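Local coordinates for N-acetylglucosamine-6-phosphate deacetylase (Thermotoga maritima, PDB 1O12), which probably catalyses the metal-dependent deacetylation of N-acetylglucosamine 6-phosphate, giving glucosamine 6-phosphate and acetate in amino-sugar metabolism, at residues V21-G26 against L53-V58; G86-L91 against T365-E370; P147-L152 against S171-R176; F164-E169 against G187-T192. All coordinates share one frame; numbering follows the deposited sequence.

In the fold
The chain joins a small beta domain, built from both ends of the sequence, to a metal-binding barrel of the amidohydrolase type. Contacts 1 and 2 lie on the beta-domain side and touch: strands 52-59 and 87-93 run side by side, with Phe-57 O 2.9 Å from Thr-88 N. Contacts 3 and 4 lie across the chain's centre from contact 1, both nested along the sequence inside the long loop that contact 2 closes. They also touch, Ser-171 OG approaching Pro-166 O to 2.9 Å. Contact 4 holds His-188, a ligand of the iron; in contact 3 the side chain of Leu-174 is about 11 Å from that of His-188. The centres of contacts 1 and 4 are about 34 Å apart.

Contact 1: residues V21-G26 against L53-V58; sequences VDPIDG and LMPGFV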
loop_
_atom_site.group_PDB
_atom_site.type_symbol
_atom_site.label_atom_id
_atom_site.label_comp_id
_atom_site.label_asym_id
_atom_site.label_seq_id
_atom_site.Cartn_x
_atom_site.Cartn_y
_atom_site.Cartn_z
ATOM N N VAL A 21 2.266 27.295 -13.054
ATOM C CA VAL A 21 1.841 26.109 -12.360
ATOM C C VAL A 21 1.540 26.372 -10.911
ATOM O O VAL A 21 2.442 26.657 -10.136
ATOM C CB VAL A 21 2.914 25.015 -12.423
ATOM C CG1 VAL A 21 2.387 23.753 -11.841
ATOM C CG2 VAL A 21 3.392 24.817 -13.859
ATOM N N ASP A 22 0.262 26.281 -10.560
ATOM C CA ASP A 22 -0.200 26.457 -9.193
ATOM C C ASP A 22 -0.791 25.101 -8.728
ATOM O O ASP A 22 -1.530 24.440 -9.463
ATOM C CB ASP A 22 -1.269 27.566 -9.123
ATOM C CG ASP A 22 -1.695 27.884 -7.696
ATOM O OD1 ASP A 22 -0.901 28.485 -6.955
ATOM O OD2 ASP A 22 -2.820 27.516 -7.307
ATOM N N PRO A 23 -0.473 24.681 -7.504
ATOM C CA PRO A 23 -0.940 23.426 -6.910
ATOM C C PRO A 23 -2.449 23.348 -6.836
ATOM O O PRO A 23 -3.014 22.263 -6.803
ATOM C CB PRO A 23 -0.381 23.464 -5.498
ATOM C CG PRO A 23 0.711 24.492 -5.555
ATOM C CD PRO A 23 0.198 25.514 -6.501
ATOM N N ILE A 24 -3.104 24.498 -6.781
ATOM C CA ILE A 24 -4.552 24.506 -6.637
ATOM C C ILE A 24 -5.331 24.920 -7.871
ATOM O O ILE A 24 -6.330 24.309 -8.215
ATOM C CB ILE A 24 -4.955 25.405 -5.443
ATOM C CG1 ILE A 24 -4.496 24.752 -4.137
ATOM C CG2 ILE A 24 -6.464 25.599 -5.401
ATOM C CD1 ILE A 24 -4.717 25.632 -2.933
ATOM N N ASP A 25 -4.865 25.958 -8.540
ATOM C CA ASP A 25 -5.537 26.443 -9.713
ATOM C C ASP A 25 -5.127 25.705 -10.980
ATOM O O ASP A 25 -5.662 25.970 -12.048
ATOM C CB ASP A 25 -5.303 27.961 -9.854
ATOM C CG ASP A 25 -5.882 28.747 -8.684
ATOM O OD1 ASP A 25 -6.984 28.368 -8.200
ATOM O OD2 ASP A 25 -5.252 29.739 -8.248
ATOM N N GLY A 26 -4.185 24.779 -10.886
ATOM C CA GLY A 26 -3.789 24.054 -12.089
ATOM C C GLY A 26 -2.679 24.732 -12.877
ATOM O O GLY A 26 -2.030 25.664 -12.377
ATOM N N LEU A 53 6.899 27.923 -14.934
ATOM C CA LEU A 53 7.086 28.744 -13.735
ATOM C C LEU A 53 6.368 28.003 -12.616
ATOM O O LEU A 53 5.175 27.694 -12.735
ATOM C CB LEU A 53 6.454 30.118 -13.896
ATOM C CG LEU A 53 6.874 31.116 -12.810
ATOM C CD1 LEU A 53 8.281 31.583 -13.109
ATOM C CD2 LEU A 53 5.929 32.337 -12.760
HETATM N N MSE A 54 7.092 27.699 -11.545
HETATM C CA MSE A 54 6.508 26.985 -10.416
HETATM C C MSE A 54 6.866 27.682 -9.103
HETATM O O MSE A 54 7.772 28.529 -9.064
HETATM C CB MSE A 54 7.055 25.554 -10.338
HETATM C CG MSE A 54 7.028 24.740 -11.618
HETATM SE SE MSE A 54 7.784 22.922 -11.319
HETATM C CE MSE A 54 6.371 22.276 -10.092
ATOM N N PRO A 55 6.162 27.330 -8.011
ATOM C CA PRO A 55 6.446 27.930 -6.697
ATOM C C PRO A 55 7.868 27.500 -6.313
ATOM O O PRO A 55 8.291 26.412 -6.683
ATOM C CB PRO A 55 5.395 27.291 -5.785
ATOM C CG PRO A 55 4.261 27.029 -6.733
ATOM C CD PRO A 55 4.967 26.474 -7.951
ATOM N N GLY A 56 8.606 28.356 -5.612
ATOM C CA GLY A 56 9.958 28.002 -5.218
ATOM C C GLY A 56 9.960 26.687 -4.437
ATOM O O GLY A 56 9.163 26.505 -3.530
ATOM N N PHE A 57 10.845 25.768 -4.807
ATOM C CA PHE A 57 10.943 24.477 -4.144
ATOM C C PHE A 57 11.272 24.674 -2.672
ATOM O O PHE A 57 11.866 25.687 -2.290
ATOM C CB PHE A 57 12.025 23.623 -4.796
ATOM C CG PHE A 57 11.755 23.310 -6.244
ATOM C CD1 PHE A 57 12.809 23.088 -7.133
ATOM C CD2 PHE A 57 10.443 23.235 -6.722
ATOM C CE1 PHE A 57 12.560 22.798 -8.472
ATOM C CE2 PHE A 57 10.181 22.946 -8.060
ATOM C CZ PHE A 57 11.235 22.728 -8.932
ATOM N N VAL A 58 10.876 23.683 -1.872
ATOM C CA VAL A 58 11.082 23.663 -0.445
ATOM C C VAL A 58 11.722 22.329 -0.027
ATOM O O VAL A 58 11.152 21.255 -0.281
ATOM C CB VAL A 58 9.725 23.837 0.290
ATOM C CG1 VAL A 58 9.959 23.783 1.800
ATOM C CG2 VAL A 58 9.041 25.176 -0.143
#
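Val-21 and Leu-53 link the parallel strands 18-22 and 52-59, where the small beta domain of this amidohydrolase meets the start of its barrel. Val-21 N donates to Leu-53 O at 3.0 Å, approaching nearly along the C=O axis although the bond is bent at the hydrogen (135°). This is the tight part of the contact. The branched side chain of Val-21 lies against the same carbonyl, CB 3.5 Å from Leu-53 O, and CG2, which stands beside its own backbone N, is almost as near. The same CB meets CG of selenomethionine Met-54 at 4.2 Å. The next bond of a parallel pair would run from residue 55 to the oxygen of Val-21, but a proline has no N-H to give; instead Pro-55 CD rests 3.3 Å from Val-21 O, and the pairing ends. Helix 322-336 closes over Val-21, Pro-23 and Pro-55, so apolar residues suit all three places. Beyond them the two segments part. Pro-23 CD only grazes Pro-55 CG at 4.3 Å, and the hairpin turn carries Ile-24 and Asp-25 out to solvent. Gly-26 ends that turn at backbone angles where a CB would jam against the carbonyl O of the residue before. Asp-22 holds the turn together: OD1 makes a salt bridge with Arg-344 and accepts from Ile-345 N, while OD2 accepts from Asp-25 N at 2.9 Å through its anti lone pair and, in an Asx turn, from Ile-24 N at 3.1 Å from above the carboxylate plane.

Contact 2: residues G86-L91 against T365-E370; sequences GVTTFL and TIKEGE
Thr-88 and Thr-365 pass side by side, pointing opposite ways, and their methyl carbons CG2 meet at 3.5 Å between two strands that lie too far apart to pair, with axes 7.4 Å apart and inclined at 46°. In Thr-88 the hydroxyl stands between the backbone N and the carbonyl carbon (chi1 53°), which leaves CG2 anti to the carbonyl carbon; there it also touches Ile-366 O at 3.5 Å. Thr-365 takes a different rotamer: CG2 is anti to the backbone N, and OG1 lies beside that N, 3.3 Å from Gly-86 CA. This hydroxyl is hydrogen-bonded to Tyr-83 O, a carbonyl at the end of helix 75-83 that also receives Gly-86 N. Gly-86 is the C-prime residue of the Schellman motif there, and its positive phi suits a residue without a side chain. The end of Lys-367 comes up to the oxygen of Thr-88. The chain bends at chi2, which turns CD aside, runs straight on to CE, 3.0 Å from Thr-88 O, and bends again at chi4, which sets NZ 3.2 Å from the same oxygen; NZ forms a salt bridge with Asp-352. A methionine in place of Lys-367 would probably leave Asp-352 without this charged mate and Thr-88 O without a positive group beside it. The long aliphatic stem of a lysine suits a buried place whose far end holds a carboxylate. The contact joins barrel strand 87-93 to late strand 362-367, as fits the amidohydrolase fold, whose C-terminal segment returns to complete the beta domain beside the barrel.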
loop_
_atom_site.group_PDB
_atom_site.type_symbol
_atom_site.label_atom_id
_atom_site.label_comp_id
_atom_site.label_asym_id
_atom_site.label_seq_id
_atom_site.Cartn_x
_atom_site.Cartn_y
_atom_site.Cartn_z
ATOM N N GLY A 86 16.600 25.819 -7.539
ATOM C CA GLY A 86 15.271 26.398 -7.467
ATOM C C GLY A 86 14.672 26.402 -6.071
ATOM O O GLY A 86 13.511 26.775 -5.908
ATOM N N VAL A 87 15.456 25.985 -5.070
ATOM C CA VAL A 87 15.014 25.933 -3.675
ATOM C C VAL A 87 15.037 27.311 -3.018
ATOM O O VAL A 87 16.082 27.943 -2.911
ATOM C CB VAL A 87 15.914 25.004 -2.828
ATOM C CG1 VAL A 87 15.466 25.055 -1.370
ATOM C CG2 VAL A 87 15.851 23.540 -3.366
ATOM N N THR A 88 13.879 27.769 -2.570
ATOM C CA THR A 88 13.775 29.064 -1.931
ATOM C C THR A 88 13.439 29.013 -0.422
ATOM O O THR A 88 13.279 30.050 0.217
ATOM C CB THR A 88 12.743 29.922 -2.658
ATOM O OG1 THR A 88 11.515 29.198 -2.765
ATOM C CG2 THR A 88 13.238 30.285 -4.036
ATOM N N THR A 89 13.291 27.815 0.129
ATOM C CA THR A 89 13.036 27.641 1.548
ATOM C C THR A 89 13.607 26.281 1.909
ATOM O O THR A 89 13.317 25.278 1.250
ATOM C CB THR A 89 11.537 27.620 1.937
ATOM O OG1 THR A 89 10.908 28.846 1.564
ATOM C CG2 THR A 89 11.394 27.462 3.452
ATOM N N PHE A 90 14.439 26.247 2.938
ATOM C CA PHE A 90 15.003 24.988 3.382
ATOM C C PHE A 90 15.218 24.963 4.893
ATOM O O PHE A 90 15.153 25.989 5.592
ATOM C CB PHE A 90 16.291 24.670 2.625
ATOM C CG PHE A 90 17.525 25.399 3.130
ATOM C CD1 PHE A 90 18.471 24.732 3.930
ATOM C CD2 PHE A 90 17.799 26.693 2.723
ATOM C CE1 PHE A 90 19.677 25.360 4.297
ATOM C CE2 PHE A 90 18.977 27.313 3.077
ATOM C CZ PHE A 90 19.925 26.645 3.867
ATOM N N LEU A 91 15.429 23.751 5.379
ATOM C CA LEU A 91 15.648 23.472 6.781
ATOM C C LEU A 91 16.960 22.699 6.861
ATOM O O LEU A 91 17.061 21.558 6.376
ATOM C CB LEU A 91 14.482 22.617 7.304
ATOM C CG LEU A 91 13.468 23.092 8.349
ATOM C CD1 LEU A 91 13.144 24.562 8.189
ATOM C CD2 LEU A 91 12.218 22.202 8.243
ATOM N N THR A 365 15.790 31.477 -10.473
ATOM C CA THR A 365 15.149 31.378 -9.175
ATOM C C THR A 365 14.916 32.775 -8.640
ATOM O O THR A 365 15.747 33.661 -8.795
ATOM C CB THR A 365 16.032 30.554 -8.187
ATOM O OG1 THR A 365 16.292 29.264 -8.756
ATOM C CG2 THR A 365 15.344 30.368 -6.844
ATOM N N ILE A 366 13.765 32.967 -8.022
ATOM C CA ILE A 366 13.382 34.240 -7.455
ATOM C C ILE A 366 12.985 34.016 -6.016
ATOM O O ILE A 366 12.197 33.130 -5.736
ATOM C CB ILE A 366 12.202 34.814 -8.235
ATOM C CG1 ILE A 366 12.651 35.025 -9.699
ATOM C CG2 ILE A 366 11.667 36.095 -7.556
ATOM C CD1 ILE A 366 11.538 35.229 -10.684
ATOM N N LYS A 367 13.543 34.817 -5.110
ATOM C CA LYS A 367 13.269 34.743 -3.663
ATOM C C LYS A 367 12.795 36.155 -3.326
ATOM O O LYS A 367 13.530 37.108 -3.555
ATOM C CB LYS A 367 14.578 34.468 -2.906
ATOM C CG LYS A 367 14.495 33.579 -1.700
ATOM C CD LYS A 367 13.494 34.046 -0.687
ATOM C CE LYS A 367 13.438 33.069 0.471
ATOM N NZ LYS A 367 12.069 32.857 1.029
ATOM N N GLU A 368 11.589 36.316 -2.796
ATOM C CA GLU A 368 11.133 37.667 -2.497
ATOM C C GLU A 368 11.358 38.609 -3.693
ATOM O O GLU A 368 12.199 39.505 -3.617
ATOM C CB GLU A 368 11.899 38.235 -1.294
ATOM C CG GLU A 368 11.304 37.887 0.041
ATOM C CD GLU A 368 9.901 38.456 0.212
ATOM O OE1 GLU A 368 9.770 39.695 0.321
ATOM O OE2 GLU A 368 8.926 37.668 0.234
ATOM N N GLY A 369 10.635 38.392 -4.793
ATOM C CA GLY A 369 10.761 39.240 -5.970
ATOM C C GLY A 369 12.140 39.584 -6.520
ATOM O O GLY A 369 12.240 40.340 -7.489
ATOM N N GLU A 370 13.200 39.053 -5.924
ATOM C CA GLU A 370 14.550 39.309 -6.416
ATOM C C GLU A 370 15.129 38.037 -7.047
ATOM O O GLU A 370 15.090 36.956 -6.450
ATOM C CB GLU A 370 15.478 39.751 -5.271
ATOM C CG GLU A 370 15.038 41.018 -4.521
ATOM C CD GLU A 370 15.078 42.280 -5.391
ATOM O OE1 GLU A 370 16.133 42.520 -6.027
ATOM O OE2 GLU A 370 14.066 43.032 -5.429
#

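Contact 3: residues P147-L152 against S171-R176; sequences PSEREL and SELLLR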
loop_
_atom_site.group_PDB
_atom_site.type_symbol
_atom_site.label_atom_id
_atom_site.label_comp_id
_atom_site.label_asym_id
_atom_site.label_seq_id
_atom_site.Cartn_x
_atom_site.Cartn_y
_atom_site.Cartn_z
ATOM N N PRO A 147 14.118 11.726 25.229
ATOM C CA PRO A 147 13.934 13.148 25.513
ATOM C C PRO A 147 13.794 13.344 27.017
ATOM O O PRO A 147 13.235 12.494 27.718
ATOM C CB PRO A 147 12.655 13.483 24.763
ATOM C CG PRO A 147 11.920 12.159 24.729
ATOM C CD PRO A 147 13.015 11.196 24.417
ATOM N N SER A 148 14.290 14.476 27.505
ATOM C CA SER A 148 14.250 14.784 28.929
ATOM C C SER A 148 13.706 16.182 29.103
ATOM O O SER A 148 13.820 17.000 28.199
ATOM C CB SER A 148 15.664 14.740 29.498
ATOM O OG SER A 148 16.382 15.889 29.077
ATOM N N GLU A 149 13.144 16.464 30.279
ATOM C CA GLU A 149 12.583 17.786 30.583
ATOM C C GLU A 149 13.677 18.849 30.470
ATOM O O GLU A 149 13.404 19.998 30.093
ATOM C CB GLU A 149 12.005 17.790 31.999
ATOM C CG GLU A 149 11.024 18.898 32.295
ATOM C CD GLU A 149 9.655 18.609 31.723
ATOM O OE1 GLU A 149 9.241 17.427 31.786
ATOM O OE2 GLU A 149 8.996 19.552 31.228
ATOM N N ARG A 150 14.905 18.450 30.801
ATOM C CA ARG A 150 16.081 19.317 30.743
ATOM C C ARG A 150 16.428 19.690 29.300
ATOM O O ARG A 150 16.836 20.818 29.024
ATOM C CB ARG A 150 17.276 18.607 31.386
ATOM C CG ARG A 150 18.640 19.318 31.269
ATOM C CD ARG A 150 19.750 18.433 31.883
ATOM N NE ARG A 150 19.341 17.929 33.204
ATOM C CZ ARG A 150 20.043 17.086 33.976
ATOM N NH1 ARG A 150 21.228 16.616 33.578
ATOM N NH2 ARG A 150 19.555 16.711 35.162
ATOM N N GLU A 151 16.285 18.751 28.368
ATOM C CA GLU A 151 16.598 19.080 26.984
ATOM C C GLU A 151 15.416 19.756 26.296
ATOM O O GLU A 151 15.591 20.668 25.494
ATOM C CB GLU A 151 17.022 17.829 26.208
ATOM C CG GLU A 151 18.399 17.344 26.583
ATOM C CD GLU A 151 18.801 16.087 25.836
ATOM O OE1 GLU A 151 19.054 16.170 24.608
ATOM O OE2 GLU A 151 18.851 15.012 26.483
ATOM N N LEU A 152 14.212 19.324 26.623
ATOM C CA LEU A 152 13.059 19.913 26.005
ATOM C C LEU A 152 13.144 21.437 26.089
ATOM O O LEU A 152 12.694 22.147 25.183
ATOM C CB LEU A 152 11.801 19.433 26.703
ATOM C CG LEU A 152 10.539 19.763 25.908
ATOM C CD1 LEU A 152 10.447 18.771 24.715
ATOM C CD2 LEU A 152 9.284 19.676 26.803
ATOM N N SER A 171 8.672 9.913 24.801
ATOM C CA SER A 171 8.393 10.495 23.508
ATOM C C SER A 171 7.251 11.510 23.615
ATOM O O SER A 171 7.189 12.459 22.840
ATOM C CB SER A 171 8.025 9.392 22.523
ATOM O OG SER A 171 6.809 8.779 22.896
ATOM N N GLU A 172 6.362 11.313 24.588
ATOM C CA GLU A 172 5.205 12.198 24.797
ATOM C C GLU A 172 5.547 13.666 25.083
ATOM O O GLU A 172 4.808 14.556 24.680
ATOM C CB GLU A 172 4.308 11.663 25.928
ATOM C CG GLU A 172 4.550 10.196 26.289
ATOM C CD GLU A 172 5.667 10.018 27.328
ATOM O OE1 GLU A 172 6.458 9.049 27.204
ATOM O OE2 GLU A 172 5.743 10.846 28.272
ATOM N N LEU A 173 6.650 13.920 25.778
ATOM C CA LEU A 173 7.046 15.291 26.073
ATOM C C LEU A 173 7.201 16.108 24.786
ATOM O O LEU A 173 6.901 17.302 24.756
ATOM C CB LEU A 173 8.379 15.321 26.842
ATOM C CG LEU A 173 8.528 14.573 28.185
ATOM C CD1 LEU A 173 9.864 14.971 28.851
ATOM C CD2 LEU A 173 7.365 14.908 29.102
ATOM N N LEU A 174 7.663 15.462 23.722
ATOM C CA LEU A 174 7.878 16.150 22.458
ATOM C C LEU A 174 6.615 16.849 21.973
ATOM O O LEU A 174 6.689 17.836 21.260
ATOM C CB LEU A 174 8.399 15.173 21.394
ATOM C CG LEU A 174 9.666 14.406 21.766
ATOM C CD1 LEU A 174 9.993 13.443 20.639
ATOM C CD2 LEU A 174 10.844 15.359 22.051
ATOM N N LEU A 175 5.451 16.350 22.372
ATOM C CA LEU A 175 4.215 16.988 21.953
ATOM C C LEU A 175 4.135 18.422 22.434
ATOM O O LEU A 175 3.359 19.225 21.911
ATOM C CB LEU A 175 3.020 16.232 22.485
ATOM C CG LEU A 175 2.914 14.859 21.866
ATOM C CD1 LEU A 175 1.909 14.035 22.646
ATOM C CD2 LEU A 175 2.511 15.021 20.414
ATOM N N ARG A 176 4.924 18.763 23.434
ATOM C CA ARG A 176 4.839 20.118 23.895
ATOM C C ARG A 176 5.512 21.086 22.963
ATOM O O ARG A 176 5.367 22.293 23.127
ATOM C CB ARG A 176 5.408 20.218 25.292
ATOM C CG ARG A 176 4.442 19.632 26.294
ATOM C CD ARG A 176 5.114 19.393 27.594
ATOM N NE ARG A 176 5.738 20.626 28.056
ATOM C CZ ARG A 176 6.668 20.645 28.994
ATOM N NH1 ARG A 176 7.055 19.502 29.548
ATOM N NH2 ARG A 176 7.217 21.795 29.357
#
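Arg-176 NH1 donates to Glu-149 OE2 at 2.6 Å in a nearly straight salt-bridge bond (172°). The two side chains cross at about a right angle, yet their flat ends are close to coplanar, 21° apart, and the oxygen is met on its syn side. Glu-149 is exposed, and the charged pair lies on the solvent side of the contact. Leu-152 lies behind it: CD2 sits over the centre of one face of the guanidinium, 3.5 Å above its plane, while CD1 meets Leu-173 O at 3.8 Å and, more loosely, Leu-174 CD2. A leucine fits at this position because its two methyls serve different neighbours. Leu-173 presses CD1 against the backbone of Glu-149, 3.9 Å from its N, and Leu-174 CD2 meets Pro-147 CB at 3.8 Å. Ser-148 is the N-cap of the short, weakly bonded helix at about 149-152, OG accepting from Glu-151 N at 3.0 Å; a small hydroxyl residue is well suited to that task. The segment 171-176 belongs to the connection between strands 159-164 and 183-186, with Phe-199 of helix 193-200 touching Ser-171 and Leu-175, and Tyr-130 lying against Pro-147.

Contact 4: residues F164-E169 against G187-T192; sequences FAPEIE and GHSIAT. With FE (Fe (III) ion), chain C.
Glu-167 and Ser-189 are the centre of a buried loop-to-loop contact, formed where the chain leaves the neighbouring parallel strands 159-164 and 183-186. The pairing of those strands carries on for one more bond, from Gly-187 N to Phe-164 O at 3.1 Å. Past it Ala-165 packs CB 3.3 Å from Ser-189 CB and equally near His-188 O, a place suited to a small side chain. Pro-166 follows in a type I turn, which its fixed phi fits well. The turn presents Glu-167, whose CG stands between the backbone N and the carbonyl carbon (chi1 78°) and whose chain bends at chi2. Its carboxylate grips the other loop with both oxygens: OE1 accepts from Ser-189 OG at 2.6 Å on the syn side, and OE2 from Ile-190 N at 2.7 Å in a nearly straight bond (176°). Ser-189 OG in turn accepts from Ala-191 N at 2.8 Å, making an ST turn. An alanine in place of Glu-167 would probably leave Ile-190 N and the Ser-189 hydroxyl without their acceptor and let the loop after His-188 shift. His-188, just before this grip, binds the iron through NE2 at 2.2 Å, while its ND1 bonds to Lys-135 O. Glu-127 and His-209 are the other protein ligands, and loops following barrel strands and carrying such ligands are characteristic of the metal site in metal-dependent hydrolases.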
loop_
_atom_site.group_PDB
_atom_site.type_symbol
_atom_site.label_atom_id
_atom_site.label_comp_id
_atom_site.label_asym_id
_atom_site.label_seq_id
_atom_site.Cartn_x
_atom_site.Cartn_y
_atom_site.Cartn_z
ATOM N N PHE A 164 11.263 12.129 15.437
ATOM C CA PHE A 164 11.335 11.239 16.600
ATOM C C PHE A 164 10.701 9.846 16.385
ATOM O O PHE A 164 9.910 9.620 15.440
ATOM C CB PHE A 164 10.633 11.895 17.779
ATOM C CG PHE A 164 9.137 11.803 17.702
ATOM C CD1 PHE A 164 8.440 10.926 18.532
ATOM C CD2 PHE A 164 8.428 12.546 16.751
ATOM C CE1 PHE A 164 7.071 10.789 18.417
ATOM C CE2 PHE A 164 7.040 12.415 16.623
ATOM C CZ PHE A 164 6.361 11.536 17.456
ATOM N N ALA A 165 11.049 8.920 17.281
ATOM C CA ALA A 165 10.503 7.566 17.240
ATOM C C ALA A 165 9.468 7.459 18.369
ATOM O O ALA A 165 9.832 7.402 19.522
ATOM C CB ALA A 165 11.627 6.555 17.431
ATOM N N PRO A 166 8.161 7.417 18.038
ATOM C CA PRO A 166 7.051 7.328 19.012
ATOM C C PRO A 166 7.146 6.295 20.160
ATOM O O PRO A 166 6.526 6.475 21.214
ATOM C CB PRO A 166 5.830 7.062 18.133
ATOM C CG PRO A 166 6.203 7.700 16.838
ATOM C CD PRO A 166 7.644 7.298 16.662
ATOM N N GLU A 167 7.913 5.225 19.971
ATOM C CA GLU A 167 8.011 4.211 21.018
ATOM C C GLU A 167 9.106 4.508 22.052
ATOM O O GLU A 167 9.166 3.874 23.115
ATOM C CB GLU A 167 8.240 2.822 20.393
ATOM C CG GLU A 167 9.661 2.568 19.938
ATOM C CD GLU A 167 9.995 3.142 18.567
ATOM O OE1 GLU A 167 9.256 4.035 18.068
ATOM O OE2 GLU A 167 11.021 2.700 17.996
ATOM N N ILE A 168 9.963 5.474 21.748
ATOM C CA ILE A 168 11.052 5.805 22.647
ATOM C C ILE A 168 10.511 6.318 23.979
ATOM O O ILE A 168 9.381 6.803 24.076
ATOM C CB ILE A 168 12.027 6.835 21.981
ATOM C CG1 ILE A 168 13.416 6.708 22.594
ATOM C CG2 ILE A 168 11.522 8.260 22.166
ATOM C CD1 ILE A 168 14.504 7.592 21.916
ATOM N N GLU A 169 11.316 6.186 25.019
ATOM C CA GLU A 169 10.924 6.633 26.352
ATOM C C GLU A 169 10.709 8.139 26.379
ATOM O O GLU A 169 11.529 8.897 25.855
ATOM C CB GLU A 169 12.022 6.264 27.353
ATOM C CG GLU A 169 11.691 6.564 28.810
ATOM C CD GLU A 169 12.940 6.696 29.664
ATOM O OE1 GLU A 169 13.890 5.895 29.456
ATOM O OE2 GLU A 169 12.964 7.599 30.538
ATOM N N GLY A 187 9.970 8.893 12.477
ATOM C CA GLY A 187 11.010 8.254 11.695
ATOM C C GLY A 187 12.021 7.589 12.612
ATOM O O GLY A 187 12.103 7.921 13.804
ATOM N N HIS A 188 12.781 6.636 12.055
ATOM C CA HIS A 188 13.799 5.879 12.792
ATOM C C HIS A 188 13.155 5.225 13.991
ATOM O O HIS A 188 13.605 5.379 15.112
ATOM C CB HIS A 188 14.907 6.822 13.227
ATOM C CG HIS A 188 15.669 7.396 12.078
ATOM N ND1 HIS A 188 16.538 6.642 11.310
ATOM C CD2 HIS A 188 15.670 8.640 11.539
ATOM C CE1 HIS A 188 17.047 7.400 10.354
ATOM N NE2 HIS A 188 16.537 8.617 10.470
ATOM N N SER A 189 12.095 4.477 13.731
ATOM C CA SER A 189 11.327 3.856 14.787
ATOM C C SER A 189 10.839 2.452 14.479
ATOM O O SER A 189 10.744 2.055 13.317
ATOM C CB SER A 189 10.126 4.758 15.070
ATOM O OG SER A 189 8.978 4.025 15.456
ATOM N N ILE A 190 10.546 1.684 15.525
ATOM C CA ILE A 190 9.990 0.340 15.313
ATOM C C ILE A 190 8.580 0.322 15.862
ATOM O O ILE A 190 7.958 -0.715 15.943
ATOM C CB ILE A 190 10.795 -0.802 15.998
ATOM C CG1 ILE A 190 11.051 -0.471 17.464
ATOM C CG2 ILE A 190 12.060 -1.083 15.225
ATOM C CD1 ILE A 190 12.070 -1.436 18.088
ATOM N N ALA A 191 8.079 1.488 16.235
ATOM C CA ALA A 191 6.740 1.596 16.776
ATOM C C ALA A 191 5.670 0.858 15.959
ATOM O O ALA A 191 5.713 0.779 14.718
ATOM C CB ALA A 191 6.360 3.066 16.913
ATOM N N THR A 192 4.688 0.344 16.681
ATOM C CA THR A 192 3.591 -0.374 16.083
ATOM C C THR A 192 2.596 0.651 15.576
ATOM O O THR A 192 2.773 1.844 15.753
ATOM C CB THR A 192 2.886 -1.240 17.137
ATOM O OG1 THR A 192 2.415 -0.391 18.193
ATOM C CG2 THR A 192 3.853 -2.269 17.726
HETATM FE FE FE C . 17.591 9.523 8.726
#